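Local coordinates for protein GTN Reductase (Agrobacterium tumefaciens, PDB 5N6G) that probably reduces activated carbon-carbon double bonds, using FMN and a nicotinamide cofactor as an ene-reductase of the Old Yellow Enzyme family, at residues 69-74 with 94-99; 162-167 with 216-221; 177-182 with 209-214; 229-234 with 287-292. All coordinates share one frame; numbering follows the deposited sequence.

All four contacts belong to one eight-stranded parallel barrel wrapped in helices. Interactions 1, 3 and 4 are buried and join strands 94-99, 174-178 and 227-231 to whatever covers them: a loop in interaction 1, a helix in interactions 3 and 4. Each pairs apolar chains on the outside of a strand with polar groups inside that reach FMN, and in interactions 1 and 3 also the bound acid. Interaction 2 lies in the outer layer, between two helices; it is partly buried and adds a salt bridge on its solvent side. Interactions 2 and 3 share helix 204-222, and strand 174-178 lies between the strands of interactions 1 and 4.

Interaction 1: 69-74 with 94-99; sequences PGLYKR and IVAQIW. With FMN (flavin mononucleotide), chain B; 8OZ (2-Phenylacrylic acid), chain C.
Leu-71, in the irregular loop that precedes helix 74-89, lies beside barrel strand 94-99, its CA 8.1 Å from the CA of Ile-98. The touch itself is small and wholly apolar. Leu-71 CD1 meets the CG2 branch of Ile-98 at 3.6 Å, the two chains crossing at about a right angle, and the same methyl reaches the CB of Ala-96 at 4.4 Å. Ile-98 offers CG2 because its longer branch, CG1, is tucked between the backbone N and the carbonyl carbon (chi1 61°), which leaves CG2 for the leucine. Trp-80 and Thr-56 also touch Leu-71, which thus packs on helix 74-89 and strand 50-57 as well.

Gln-97, between Ala-96 and Ile-98, faces the inside of the barrel. Its extended chain carries the amide to the flavin: FMN N3 donates to Gln-97 OE1 at 2.9 Å, while Gln-97 NE2 gives a nearly straight bond (171°) to FMN O2, also 2.9 Å. Trp-99 CZ2 stands 3.2 Å from the terminal vinyl carbon C of the phenylacrylic acid. The strand is thus apolar outside; inside, Gln-97 supplies polar contacts to FMN and Trp-99 a carbon contact to the acid. The paired donor and acceptor of the glutamine amide read the uracil-like edge of FMN and fix the rotation of that amide.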
# COMPACT_ATOMS: atom_id res chain seq x y z
N PRO A 69 -9.40 -8.76 -2.85
CA PRO A 69 -10.65 -8.03 -2.58
C PRO A 69 -10.56 -6.62 -3.14
O PRO A 69 -9.53 -5.97 -3.05
CB PRO A 69 -10.71 -8.01 -1.05
CG PRO A 69 -9.29 -7.97 -0.66
CD PRO A 69 -8.58 -8.87 -1.64
N GLY A 70 -11.67 -6.15 -3.71
CA GLY A 70 -11.74 -4.81 -4.25
C GLY A 70 -12.70 -3.89 -3.52
O GLY A 70 -13.28 -4.23 -2.49
N LEU A 71 -12.87 -2.68 -4.08
CA LEU A 71 -13.82 -1.70 -3.58
C LEU A 71 -14.86 -1.31 -4.64
O LEU A 71 -15.49 -0.27 -4.52
CB LEU A 71 -13.08 -0.46 -3.09
CG LEU A 71 -12.42 -0.67 -1.73
CD1 LEU A 71 -11.44 0.47 -1.46
CD2 LEU A 71 -13.46 -0.77 -0.63
N TYR A 72 -15.06 -2.15 -5.65
CA TYR A 72 -15.89 -1.77 -6.80
C TYR A 72 -17.14 -2.62 -6.98
O TYR A 72 -17.87 -2.45 -7.97
CB TYR A 72 -15.02 -1.78 -8.07
CG TYR A 72 -14.30 -3.09 -8.35
CD1 TYR A 72 -14.92 -4.12 -9.05
CD2 TYR A 72 -13.01 -3.30 -7.88
CE1 TYR A 72 -14.26 -5.31 -9.31
CE2 TYR A 72 -12.34 -4.48 -8.12
CZ TYR A 72 -12.96 -5.49 -8.82
OH TYR A 72 -12.29 -6.67 -9.06
N LYS A 73 -17.43 -3.52 -6.05
CA LYS A 73 -18.69 -4.25 -6.01
C LYS A 73 -19.42 -3.92 -4.72
O LYS A 73 -18.78 -3.74 -3.68
CB LYS A 73 -18.46 -5.77 -6.08
CG LYS A 73 -17.79 -6.27 -7.35
CD LYS A 73 -17.61 -7.78 -7.30
CE LYS A 73 -16.98 -8.31 -8.59
NZ LYS A 73 -16.98 -9.79 -8.61
N ARG A 74 -20.76 -3.84 -4.78
CA ARG A 74 -21.54 -3.61 -3.57
C ARG A 74 -21.27 -4.69 -2.55
O ARG A 74 -21.17 -4.41 -1.35
CB ARG A 74 -23.04 -3.58 -3.87
CG ARG A 74 -23.47 -2.50 -4.83
CD ARG A 74 -23.17 -1.11 -4.29
NE ARG A 74 -23.78 -0.85 -2.99
CZ ARG A 74 -23.40 0.13 -2.18
NH1 ARG A 74 -22.41 0.94 -2.53
NH2 ARG A 74 -24.01 0.30 -1.02
N ILE A 94 -8.36 1.12 11.05
CA ILE A 94 -8.01 0.45 9.80
C ILE A 94 -8.22 1.39 8.63
O ILE A 94 -9.24 2.09 8.56
CB ILE A 94 -8.82 -0.85 9.66
CG1 ILE A 94 -8.40 -1.64 8.42
CG2 ILE A 94 -10.33 -0.59 9.69
CD1 ILE A 94 -8.95 -3.06 8.45
N VAL A 95 -7.24 1.42 7.72
CA VAL A 95 -7.31 2.18 6.48
C VAL A 95 -7.19 1.21 5.31
O VAL A 95 -6.47 0.20 5.38
CB VAL A 95 -6.24 3.27 6.40
CG1 VAL A 95 -6.47 4.33 7.49
CG2 VAL A 95 -4.85 2.69 6.52
N ALA A 96 -7.88 1.54 4.23
CA ALA A 96 -7.85 0.72 3.02
C ALA A 96 -6.72 1.17 2.12
O ALA A 96 -6.61 2.37 1.82
CB ALA A 96 -9.18 0.85 2.27
N GLN A 97 -5.88 0.23 1.68
CA GLN A 97 -4.81 0.55 0.74
C GLN A 97 -5.41 0.51 -0.66
O GLN A 97 -5.47 -0.56 -1.28
CB GLN A 97 -3.62 -0.39 0.86
CG GLN A 97 -2.49 0.15 -0.01
CD GLN A 97 -1.28 -0.74 -0.18
OE1 GLN A 97 -1.38 -1.91 -0.57
NE2 GLN A 97 -0.12 -0.17 0.05
N ILE A 98 -5.80 1.66 -1.19
CA ILE A 98 -6.52 1.68 -2.46
C ILE A 98 -5.51 1.64 -3.60
O ILE A 98 -4.51 2.37 -3.61
CB ILE A 98 -7.48 2.88 -2.54
CG1 ILE A 98 -6.76 4.24 -2.44
CG2 ILE A 98 -8.59 2.72 -1.45
CD1 ILE A 98 -7.75 5.43 -2.62
N TRP A 99 -5.76 0.76 -4.56
CA TRP A 99 -4.72 0.22 -5.42
C TRP A 99 -5.12 0.29 -6.89
O TRP A 99 -6.27 0.06 -7.24
CB TRP A 99 -4.50 -1.21 -5.03
CG TRP A 99 -3.28 -1.92 -5.53
CD1 TRP A 99 -2.14 -1.40 -6.05
CD2 TRP A 99 -3.08 -3.34 -5.45
NE1 TRP A 99 -1.24 -2.41 -6.31
CE2 TRP A 99 -1.79 -3.61 -5.96
CE3 TRP A 99 -3.88 -4.39 -5.00
CZ2 TRP A 99 -1.29 -4.90 -6.01
CZ3 TRP A 99 -3.39 -5.66 -5.05
CH2 TRP A 99 -2.10 -5.92 -5.57
N1 FMN B . 3.11 -4.00 0.08
C2 FMN B . 2.07 -3.19 -0.29
O2 FMN B . 2.19 -1.95 -0.38
N3 FMN B . 0.83 -3.75 -0.54
C4 FMN B . 0.53 -5.10 -0.50
O4 FMN B . -0.62 -5.49 -0.70
C4A FMN B . 1.65 -5.95 -0.14
N5 FMN B . 1.44 -7.24 -0.04
C5A FMN B . 2.47 -8.02 0.46
C6 FMN B . 2.22 -9.37 0.68
C7 FMN B . 3.18 -10.17 1.29
C7M FMN B . 2.85 -11.63 1.53
C8 FMN B . 4.40 -9.63 1.68
C8M FMN B . 5.43 -10.46 2.40
C9 FMN B . 4.66 -8.28 1.44
C9A FMN B . 3.70 -7.47 0.84
N10 FMN B . 3.89 -6.08 0.70
C10 FMN B . 2.89 -5.29 0.18
C1' FMN B . 5.09 -5.47 1.28
C2' FMN B . 4.94 -5.31 2.79
O2' FMN B . 3.92 -4.36 3.10
C3' FMN B . 6.24 -4.87 3.47
O3' FMN B . 6.71 -3.66 2.88
C4' FMN B . 7.35 -5.91 3.40
O4' FMN B . 6.88 -7.18 3.87
C5' FMN B . 8.59 -5.48 4.17
O5' FMN B . 8.29 -5.34 5.57
P FMN B . 8.71 -6.41 6.71
O1P FMN B . 10.23 -6.45 6.70
O2P FMN B . 8.13 -7.74 6.26
O3P FMN B . 8.12 -5.87 7.96
C4 8OZ C . 3.15 -9.38 -2.96
C5 8OZ C . 2.38 -10.11 -3.84
C6 8OZ C . 1.47 -9.46 -4.65
C7 8OZ C . 1.31 -8.09 -4.56
C8 8OZ C . 2.99 -4.96 -3.38
C 8OZ C . 0.58 -5.42 -3.47
O 8OZ C . 2.82 -3.80 -3.09
C1 8OZ C . 1.81 -5.89 -3.49
C2 8OZ C . 2.07 -7.35 -3.66
C3 8OZ C . 3.00 -8.01 -2.87
O1 8OZ C . 4.17 -5.47 -3.64

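Interaction 2: 162-167 with 216-221; sequences SGARAA and DAVAEE
Arg-165 and Glu-221 both leave their helices with CG anti to the backbone N; the glutamate then folds at chi2 (65°) and the arginine turns at chi3, which brings carboxylate and guanidinium together. The helices concerned, 150-169 and 204-222, are neighbours in the outer layer of the TIM barrel, and strand 174-178 comes between them in the chain.

The salt bridge is single and very straight. Arg-165 NE donates to Glu-221 OE2 over 2.9 Å, with an N-H...O angle of 176°. The oxygen lies in the guanidinium plane, yet the nitrogen approaches it from well above the plane of the carboxylate; the two flat groups are turned 73° apart. This is therefore not the flat, two-pronged pairing of the ideal arginine-carboxylate couple; Glu-221 OE1 is 3.8 Å from Arg-165 NH2, at the edge of the guanidinium. Glu-158, about two turns earlier in the same helix, adds a long, weak ion pair to Arg-165 NH2. On one face of the guanidinium lies the CA of Ser-162.

Deeper in, the contact turns apolar. Between 162-167 and 216-221 the backbones are nearest at Ala-164 and Val-218, whose CA atoms are 6.0 Å apart, a spacing that the small alanine permits. Val-218 also rests on Val-175 and Ile-177, so it packs against both the neighbouring helix and the strand beneath. The branch turned to the other helix is CG1 of Val-218, which meets Ala-164 CB at 3.9 Å.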
# COMPACT_ATOMS: atom_id res chain seq x y z
N SER A 162 -14.27 7.44 -6.44
CA SER A 162 -15.32 6.53 -6.01
C SER A 162 -14.77 5.45 -5.07
O SER A 162 -15.48 5.01 -4.17
CB SER A 162 -16.03 5.92 -7.23
OG SER A 162 -15.21 5.02 -7.92
N GLY A 163 -13.53 5.02 -5.28
CA GLY A 163 -12.91 4.07 -4.37
C GLY A 163 -12.71 4.62 -2.97
O GLY A 163 -12.94 3.92 -1.98
N ALA A 164 -12.29 5.87 -2.87
CA ALA A 164 -12.16 6.52 -1.56
C ALA A 164 -13.52 6.64 -0.88
O ALA A 164 -13.65 6.36 0.33
CB ALA A 164 -11.50 7.89 -1.73
N ARG A 165 -14.55 7.05 -1.63
CA ARG A 165 -15.90 7.12 -1.10
C ARG A 165 -16.40 5.75 -0.66
O ARG A 165 -17.02 5.62 0.41
CB ARG A 165 -16.81 7.72 -2.17
CG ARG A 165 -18.25 7.91 -1.81
CD ARG A 165 -19.02 8.23 -3.08
NE ARG A 165 -18.28 9.13 -3.96
CZ ARG A 165 -18.16 9.00 -5.29
NH1 ARG A 165 -18.72 7.98 -5.92
NH2 ARG A 165 -17.45 9.88 -5.98
N ALA A 166 -16.10 4.72 -1.45
CA ALA A 166 -16.49 3.36 -1.09
C ALA A 166 -15.83 2.93 0.20
O ALA A 166 -16.45 2.26 1.03
CB ALA A 166 -16.11 2.38 -2.19
N ALA A 167 -14.56 3.30 0.39
CA ALA A 167 -13.86 2.97 1.62
C ALA A 167 -14.55 3.59 2.83
O ALA A 167 -14.72 2.92 3.86
CB ALA A 167 -12.40 3.44 1.53
N ASP A 216 -5.00 14.74 -4.54
CA ASP A 216 -5.96 15.81 -4.40
C ASP A 216 -7.39 15.32 -4.67
O ASP A 216 -8.33 15.81 -4.04
CB ASP A 216 -5.57 16.97 -5.32
CG ASP A 216 -4.25 17.62 -4.91
OD1 ASP A 216 -3.86 17.49 -3.71
OD2 ASP A 216 -3.60 18.27 -5.77
N ALA A 217 -7.57 14.35 -5.57
CA ALA A 217 -8.90 13.76 -5.81
C ALA A 217 -9.41 13.01 -4.59
O ALA A 217 -10.58 13.17 -4.20
CB ALA A 217 -8.85 12.83 -7.04
N VAL A 218 -8.57 12.18 -3.98
CA VAL A 218 -8.96 11.42 -2.79
C VAL A 218 -9.21 12.36 -1.61
O VAL A 218 -10.22 12.25 -0.91
CB VAL A 218 -7.88 10.38 -2.45
CG1 VAL A 218 -8.12 9.73 -1.10
CG2 VAL A 218 -7.77 9.35 -3.58
N ALA A 219 -8.30 13.31 -1.39
CA ALA A 219 -8.45 14.22 -0.26
C ALA A 219 -9.70 15.07 -0.37
O ALA A 219 -10.34 15.38 0.64
CB ALA A 219 -7.20 15.11 -0.15
N GLU A 220 -10.06 15.50 -1.59
CA GLU A 220 -11.28 16.27 -1.77
C GLU A 220 -12.50 15.43 -1.43
O GLU A 220 -13.48 15.95 -0.89
CB GLU A 220 -11.35 16.78 -3.22
CG GLU A 220 -12.57 17.62 -3.53
CD GLU A 220 -12.62 18.91 -2.75
OE1 GLU A 220 -11.55 19.54 -2.58
OE2 GLU A 220 -13.71 19.29 -2.27
N GLU A 221 -12.44 14.14 -1.70
CA GLU A 221 -13.59 13.28 -1.49
C GLU A 221 -13.78 12.93 -0.02
O GLU A 221 -14.92 12.98 0.48
CB GLU A 221 -13.43 12.01 -2.33
CG GLU A 221 -14.63 11.10 -2.33
CD GLU A 221 -15.86 11.73 -2.99
OE1 GLU A 221 -15.69 12.58 -3.90
OE2 GLU A 221 -16.99 11.38 -2.59

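Interaction 3: 177-182 with 209-214. With 8OZ (2-Phenylacrylic acid), chain C; FMN (flavin mononucleotide), chain B.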
# COMPACT_ATOMS: atom_id res chain seq x y z
N ILE A 177 -3.13 5.61 -0.10
CA ILE A 177 -2.95 5.50 -1.54
C ILE A 177 -1.71 4.66 -1.82
O ILE A 177 -0.62 4.98 -1.36
CB ILE A 177 -2.83 6.89 -2.18
CG1 ILE A 177 -4.12 7.68 -2.05
CG2 ILE A 177 -2.46 6.77 -3.63
CD1 ILE A 177 -3.94 9.20 -2.19
N HIS A 178 -1.87 3.57 -2.57
CA HIS A 178 -0.72 2.75 -2.96
C HIS A 178 0.05 3.46 -4.07
O HIS A 178 -0.33 3.41 -5.24
CB HIS A 178 -1.17 1.38 -3.43
CG HIS A 178 -0.07 0.36 -3.42
ND1 HIS A 178 1.26 0.69 -3.52
CD2 HIS A 178 -0.12 -0.99 -3.31
CE1 HIS A 178 1.99 -0.41 -3.45
NE2 HIS A 178 1.18 -1.44 -3.34
N ALA A 179 1.16 4.09 -3.71
CA ALA A 179 1.99 4.78 -4.69
C ALA A 179 3.39 4.20 -4.68
O ALA A 179 4.38 4.91 -4.91
CB ALA A 179 2.02 6.28 -4.44
N ALA A 180 3.48 2.90 -4.45
CA ALA A 180 4.71 2.20 -4.19
C ALA A 180 4.82 0.96 -5.08
O ALA A 180 3.95 0.66 -5.90
CB ALA A 180 4.81 1.82 -2.69
N ASN A 181 5.96 0.30 -4.96
CA ASN A 181 6.24 -1.05 -5.48
C ASN A 181 5.90 -1.24 -6.95
O ASN A 181 5.48 -2.32 -7.37
CB ASN A 181 5.53 -2.09 -4.63
CG ASN A 181 5.99 -2.04 -3.20
OD1 ASN A 181 7.13 -1.67 -2.92
ND2 ASN A 181 5.13 -2.42 -2.28
N GLY A 182 6.20 -0.23 -7.77
CA GLY A 182 6.11 -0.41 -9.22
C GLY A 182 4.72 -0.44 -9.81
O GLY A 182 4.58 -0.86 -10.96
N ARG A 209 2.93 14.59 -11.49
CA ARG A 209 1.62 15.21 -11.67
C ARG A 209 0.50 14.24 -11.37
O ARG A 209 -0.47 14.60 -10.68
CB ARG A 209 1.49 15.72 -13.11
CG ARG A 209 0.19 16.46 -13.39
CD ARG A 209 0.14 16.96 -14.83
NE ARG A 209 1.34 17.72 -15.19
CZ ARG A 209 1.61 18.94 -14.75
NH1 ARG A 209 0.78 19.56 -13.92
NH2 ARG A 209 2.74 19.53 -15.10
N PHE A 210 0.59 13.01 -11.89
CA PHE A 210 -0.48 12.04 -11.65
C PHE A 210 -0.62 11.72 -10.16
O PHE A 210 -1.74 11.70 -9.62
CB PHE A 210 -0.24 10.76 -12.46
CG PHE A 210 -1.33 9.73 -12.30
CD1 PHE A 210 -2.62 9.98 -12.76
CD2 PHE A 210 -1.07 8.52 -11.69
CE1 PHE A 210 -3.62 9.03 -12.62
CE2 PHE A 210 -2.05 7.57 -11.54
CZ PHE A 210 -3.32 7.81 -11.99
N LEU A 211 0.50 11.44 -9.48
CA LEU A 211 0.45 11.18 -8.04
C LEU A 211 -0.30 12.28 -7.33
O LEU A 211 -1.18 12.03 -6.49
CB LEU A 211 1.87 11.04 -7.49
CG LEU A 211 2.01 10.70 -6.00
CD1 LEU A 211 3.35 10.05 -5.72
CD2 LEU A 211 1.87 11.91 -5.09
N LEU A 212 0.03 13.54 -7.64
CA LEU A 212 -0.56 14.63 -6.89
C LEU A 212 -2.02 14.85 -7.28
O LEU A 212 -2.83 15.24 -6.44
CB LEU A 212 0.27 15.90 -7.08
CG LEU A 212 1.67 15.81 -6.49
CD1 LEU A 212 2.49 17.02 -6.94
CD2 LEU A 212 1.65 15.77 -4.97
N GLU A 213 -2.39 14.51 -8.52
CA GLU A 213 -3.80 14.57 -8.89
C GLU A 213 -4.61 13.50 -8.17
O GLU A 213 -5.75 13.75 -7.77
CB GLU A 213 -3.96 14.43 -10.41
CG GLU A 213 -3.57 15.69 -11.15
CD GLU A 213 -3.60 15.56 -12.67
OE1 GLU A 213 -3.64 14.44 -13.19
OE2 GLU A 213 -3.56 16.62 -13.34
N VAL A 214 -4.02 12.30 -8.00
CA VAL A 214 -4.69 11.25 -7.22
C VAL A 214 -4.87 11.71 -5.79
O VAL A 214 -5.96 11.60 -5.22
CB VAL A 214 -3.90 9.92 -7.30
CG1 VAL A 214 -4.48 8.90 -6.33
CG2 VAL A 214 -3.88 9.38 -8.73
C4 8OZ C . 3.15 -9.38 -2.96
C5 8OZ C . 2.38 -10.11 -3.84
C6 8OZ C . 1.47 -9.46 -4.65
C7 8OZ C . 1.31 -8.09 -4.56
C8 8OZ C . 2.99 -4.96 -3.38
C 8OZ C . 0.58 -5.42 -3.47
O 8OZ C . 2.82 -3.80 -3.09
C1 8OZ C . 1.81 -5.89 -3.49
C2 8OZ C . 2.07 -7.35 -3.66
C3 8OZ C . 3.00 -8.01 -2.87
O1 8OZ C . 4.17 -5.47 -3.64
N1 FMN B . 3.11 -4.00 0.08
C2 FMN B . 2.07 -3.19 -0.29
O2 FMN B . 2.19 -1.95 -0.38
N3 FMN B . 0.83 -3.75 -0.54
C4 FMN B . 0.53 -5.10 -0.50
O4 FMN B . -0.62 -5.49 -0.70
C4A FMN B . 1.65 -5.95 -0.14
N5 FMN B . 1.44 -7.24 -0.04
C5A FMN B . 2.47 -8.02 0.46
C6 FMN B . 2.22 -9.37 0.68
C7 FMN B . 3.18 -10.17 1.29
C7M FMN B . 2.85 -11.63 1.53
C8 FMN B . 4.40 -9.63 1.68
C8M FMN B . 5.43 -10.46 2.40
C9 FMN B . 4.66 -8.28 1.44
C9A FMN B . 3.70 -7.47 0.84
N10 FMN B . 3.89 -6.08 0.70
C10 FMN B . 2.89 -5.29 0.18
C1' FMN B . 5.09 -5.47 1.28
C2' FMN B . 4.94 -5.31 2.79
O2' FMN B . 3.92 -4.36 3.10
C3' FMN B . 6.24 -4.87 3.47
O3' FMN B . 6.71 -3.66 2.88
C4' FMN B . 7.35 -5.91 3.40
O4' FMN B . 6.88 -7.18 3.87
C5' FMN B . 8.59 -5.48 4.17
O5' FMN B . 8.29 -5.34 5.57
P FMN B . 8.71 -6.41 6.71
O1P FMN B . 10.23 -6.45 6.70
O2P FMN B . 8.13 -7.74 6.26
O3P FMN B . 8.12 -5.87 7.96
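Ile-177 and Val-214 run alongside one another, pointing opposite ways, one from strand 174-178, the other from helix 204-222, and they meet through their branches: Ile-177 CG2 to Val-214 CG1 at 4.0 Å. The same CG1 of Val-214 is also 4.2 Å from Ile-177 CD1, so a single valine methyl lies against two carbons of the isoleucine. Val-214's other methyl, CG2, covers one face of the Phe-210 ring toward its rim. Two residues along, Ala-179 CB faces the helix and meets Leu-211 CD1 at 4.2 Å; the CB of Leu-211 does not aim at 177-182, but with CG anti to the backbone N (chi1 -178°) the end of the chain comes nearer. Ile-185 of helix 184-189 touches Ile-177, Ala-179 and Leu-211 alike.

This is the strand-to-helix interface of a TIM barrel: outward side chains meet helix 204-222 of the outer layer, with the short helix 184-189 intervening in the chain, and the residue between them points inward. That residue is His-178, followed in the loop by Asn-181, a histidine-asparagine pair well known from Old Yellow Enzymes. Both hold one carboxylate oxygen, O, of the 2-phenylacrylic acid: His-178 NE2 donates to it at 2.9 Å (152°), with O at the edge of the ring near its plane, and Asn-181 ND2 donates at 2.8 Å (161°). The other ring nitrogen, His-178 ND1, accepts from Ala-180 N at 3.3 Å in the ring plane, which steadies the imidazole's rotation. Thr-271 binds Asn-181 OD1 and so turns the amide's NH2 toward the ligand.

Interaction 4: 229-234 with 287-292; sequences IRLSPV and ASFKAA. With FMN (flavin mononucleotide), chain B.
Phe-289 reaches from helix 286-295 to the outer side of strand 227-231, where it meets Leu-231 of the strand and Pro-233 of the loop just after it. In this TIM barrel the strand's outward chains pack under the helical layer while those facing inward serve the cofactor.

The ring is touched in two ways. Leu-231 CD1 lies at its edge, near the ring plane, 4.0 Å from Phe-289 CZ. Pro-233 comes in above the plane instead, offset toward the rim, with its CG 4.3 Å from Phe-289 CE2. Both contacts are made by the far end of the ring, and that is how it bridges backbones whose closest CA atoms, in Pro-233 and Phe-289, are still 9.6 Å apart: CG stands anti to the backbone N (chi1 177°), throwing the ring outward from its own helix.

Around this first shell, Tyr-249, Asn-250 and Val-253 of helix 245-256 touch the phenylalanine, and Phe-284 meets it edge-to-face. Leu-231 rests in addition on Leu-211 of helix 204-222. Ser-232, just after the strand, turns away from the phenylalanine; its OG is bonded to Glu-186 and to the backbone N of Asn-181, tying the loop to helix 184-189 and to the loop that holds Asn-181.

Arg-230 is the inward neighbour of Leu-231 and grips the flavin. Arg-230 NH2 donates to FMN O3' at 3.1 Å, and Arg-230 NH1 makes a weak bond to FMN O2' at 3.1 Å. A positive charge here would be expected to stabilise negative charge on the reduced flavin, for Arg-230 NH1 also donates to FMN O2 at 2.8 Å and stands 3.0 Å from FMN N1.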
# COMPACT_ATOMS: atom_id res chain seq x y z
N ILE A 229 -0.44 7.98 2.18
CA ILE A 229 0.15 7.49 0.94
C ILE A 229 1.35 6.63 1.29
O ILE A 229 2.10 6.94 2.22
CB ILE A 229 0.56 8.67 0.02
CG1 ILE A 229 1.05 8.18 -1.34
CG2 ILE A 229 1.55 9.59 0.72
CD1 ILE A 229 1.02 9.27 -2.40
N ARG A 230 1.58 5.59 0.50
CA ARG A 230 2.76 4.75 0.64
C ARG A 230 3.73 5.01 -0.51
O ARG A 230 3.33 4.98 -1.68
CB ARG A 230 2.39 3.27 0.68
CG ARG A 230 3.56 2.40 1.11
CD ARG A 230 3.21 0.96 1.33
NE ARG A 230 3.96 0.42 2.45
CZ ARG A 230 4.37 -0.84 2.57
NH1 ARG A 230 4.18 -1.71 1.61
NH2 ARG A 230 5.00 -1.21 3.68
N LEU A 231 5.01 5.19 -0.20
CA LEU A 231 6.05 5.50 -1.16
C LEU A 231 7.22 4.55 -0.96
O LEU A 231 7.48 4.08 0.15
CB LEU A 231 6.55 6.96 -1.00
CG LEU A 231 5.48 8.03 -1.12
CD1 LEU A 231 6.07 9.38 -0.64
CD2 LEU A 231 4.98 8.07 -2.56
N SER A 232 7.96 4.27 -2.04
CA SER A 232 9.06 3.31 -1.99
C SER A 232 10.13 3.79 -2.97
O SER A 232 10.19 3.35 -4.13
CB SER A 232 8.59 1.89 -2.32
OG SER A 232 7.87 1.85 -3.55
N PRO A 233 11.00 4.72 -2.53
CA PRO A 233 11.88 5.43 -3.48
C PRO A 233 12.83 4.57 -4.29
O PRO A 233 13.16 4.95 -5.42
CB PRO A 233 12.66 6.39 -2.56
CG PRO A 233 11.77 6.62 -1.40
CD PRO A 233 10.98 5.35 -1.20
N VAL A 234 13.32 3.45 -3.77
CA VAL A 234 14.38 2.73 -4.47
C VAL A 234 14.02 1.30 -4.82
O VAL A 234 14.86 0.58 -5.35
CB VAL A 234 15.70 2.73 -3.66
CG1 VAL A 234 16.18 4.15 -3.41
CG2 VAL A 234 15.55 2.00 -2.35
N ALA A 287 16.89 10.66 5.63
CA ALA A 287 16.76 11.85 6.48
C ALA A 287 16.47 13.10 5.65
O ALA A 287 15.69 13.96 6.07
CB ALA A 287 18.02 12.04 7.30
N SER A 288 17.15 13.25 4.51
CA SER A 288 16.92 14.39 3.63
C SER A 288 15.50 14.36 3.08
O SER A 288 14.83 15.40 2.95
CB SER A 288 17.94 14.35 2.48
OG SER A 288 17.63 15.30 1.47
N PHE A 289 15.04 13.16 2.75
CA PHE A 289 13.68 12.93 2.26
C PHE A 289 12.65 13.35 3.30
O PHE A 289 11.71 14.10 2.99
CB PHE A 289 13.59 11.45 1.89
CG PHE A 289 12.26 10.97 1.42
CD1 PHE A 289 11.61 11.54 0.33
CD2 PHE A 289 11.66 9.87 2.03
CE1 PHE A 289 10.39 11.04 -0.11
CE2 PHE A 289 10.46 9.38 1.61
CZ PHE A 289 9.82 9.96 0.53
N LYS A 290 12.81 12.89 4.54
CA LYS A 290 11.90 13.29 5.60
C LYS A 290 11.97 14.78 5.85
O LYS A 290 10.93 15.43 6.08
CB LYS A 290 12.20 12.54 6.89
CG LYS A 290 11.22 12.88 8.00
CD LYS A 290 11.52 12.09 9.25
CE LYS A 290 10.46 12.37 10.32
NZ LYS A 290 10.88 11.90 11.66
N ALA A 291 13.17 15.36 5.79
CA ALA A 291 13.28 16.80 6.00
C ALA A 291 12.58 17.59 4.91
O ALA A 291 12.05 18.67 5.17
CB ALA A 291 14.74 17.22 6.09
N ALA A 292 12.56 17.06 3.67
CA ALA A 292 11.86 17.76 2.59
C ALA A 292 10.37 17.84 2.89
O ALA A 292 9.71 18.85 2.59
CB ALA A 292 12.10 17.06 1.27
N1 FMN B . 3.11 -4.00 0.08
C2 FMN B . 2.07 -3.19 -0.29
O2 FMN B . 2.19 -1.95 -0.38
N3 FMN B . 0.83 -3.75 -0.54
C4 FMN B . 0.53 -5.10 -0.50
O4 FMN B . -0.62 -5.49 -0.70
C4A FMN B . 1.65 -5.95 -0.14
N5 FMN B . 1.44 -7.24 -0.04
C5A FMN B . 2.47 -8.02 0.46
C6 FMN B . 2.22 -9.37 0.68
C7 FMN B . 3.18 -10.17 1.29
C7M FMN B . 2.85 -11.63 1.53
C8 FMN B . 4.40 -9.63 1.68
C8M FMN B . 5.43 -10.46 2.40
C9 FMN B . 4.66 -8.28 1.44
C9A FMN B . 3.70 -7.47 0.84
N10 FMN B . 3.89 -6.08 0.70
C10 FMN B . 2.89 -5.29 0.18
C1' FMN B . 5.09 -5.47 1.28
C2' FMN B . 4.94 -5.31 2.79
O2' FMN B . 3.92 -4.36 3.10
C3' FMN B . 6.24 -4.87 3.47
O3' FMN B . 6.71 -3.66 2.88
C4' FMN B . 7.35 -5.91 3.40
O4' FMN B . 6.88 -7.18 3.87
C5' FMN B . 8.59 -5.48 4.17
O5' FMN B . 8.29 -5.34 5.57
P FMN B . 8.71 -6.41 6.71
O1P FMN B . 10.23 -6.45 6.70
O2P FMN B . 8.13 -7.74 6.26
O3P FMN B . 8.12 -5.87 7.96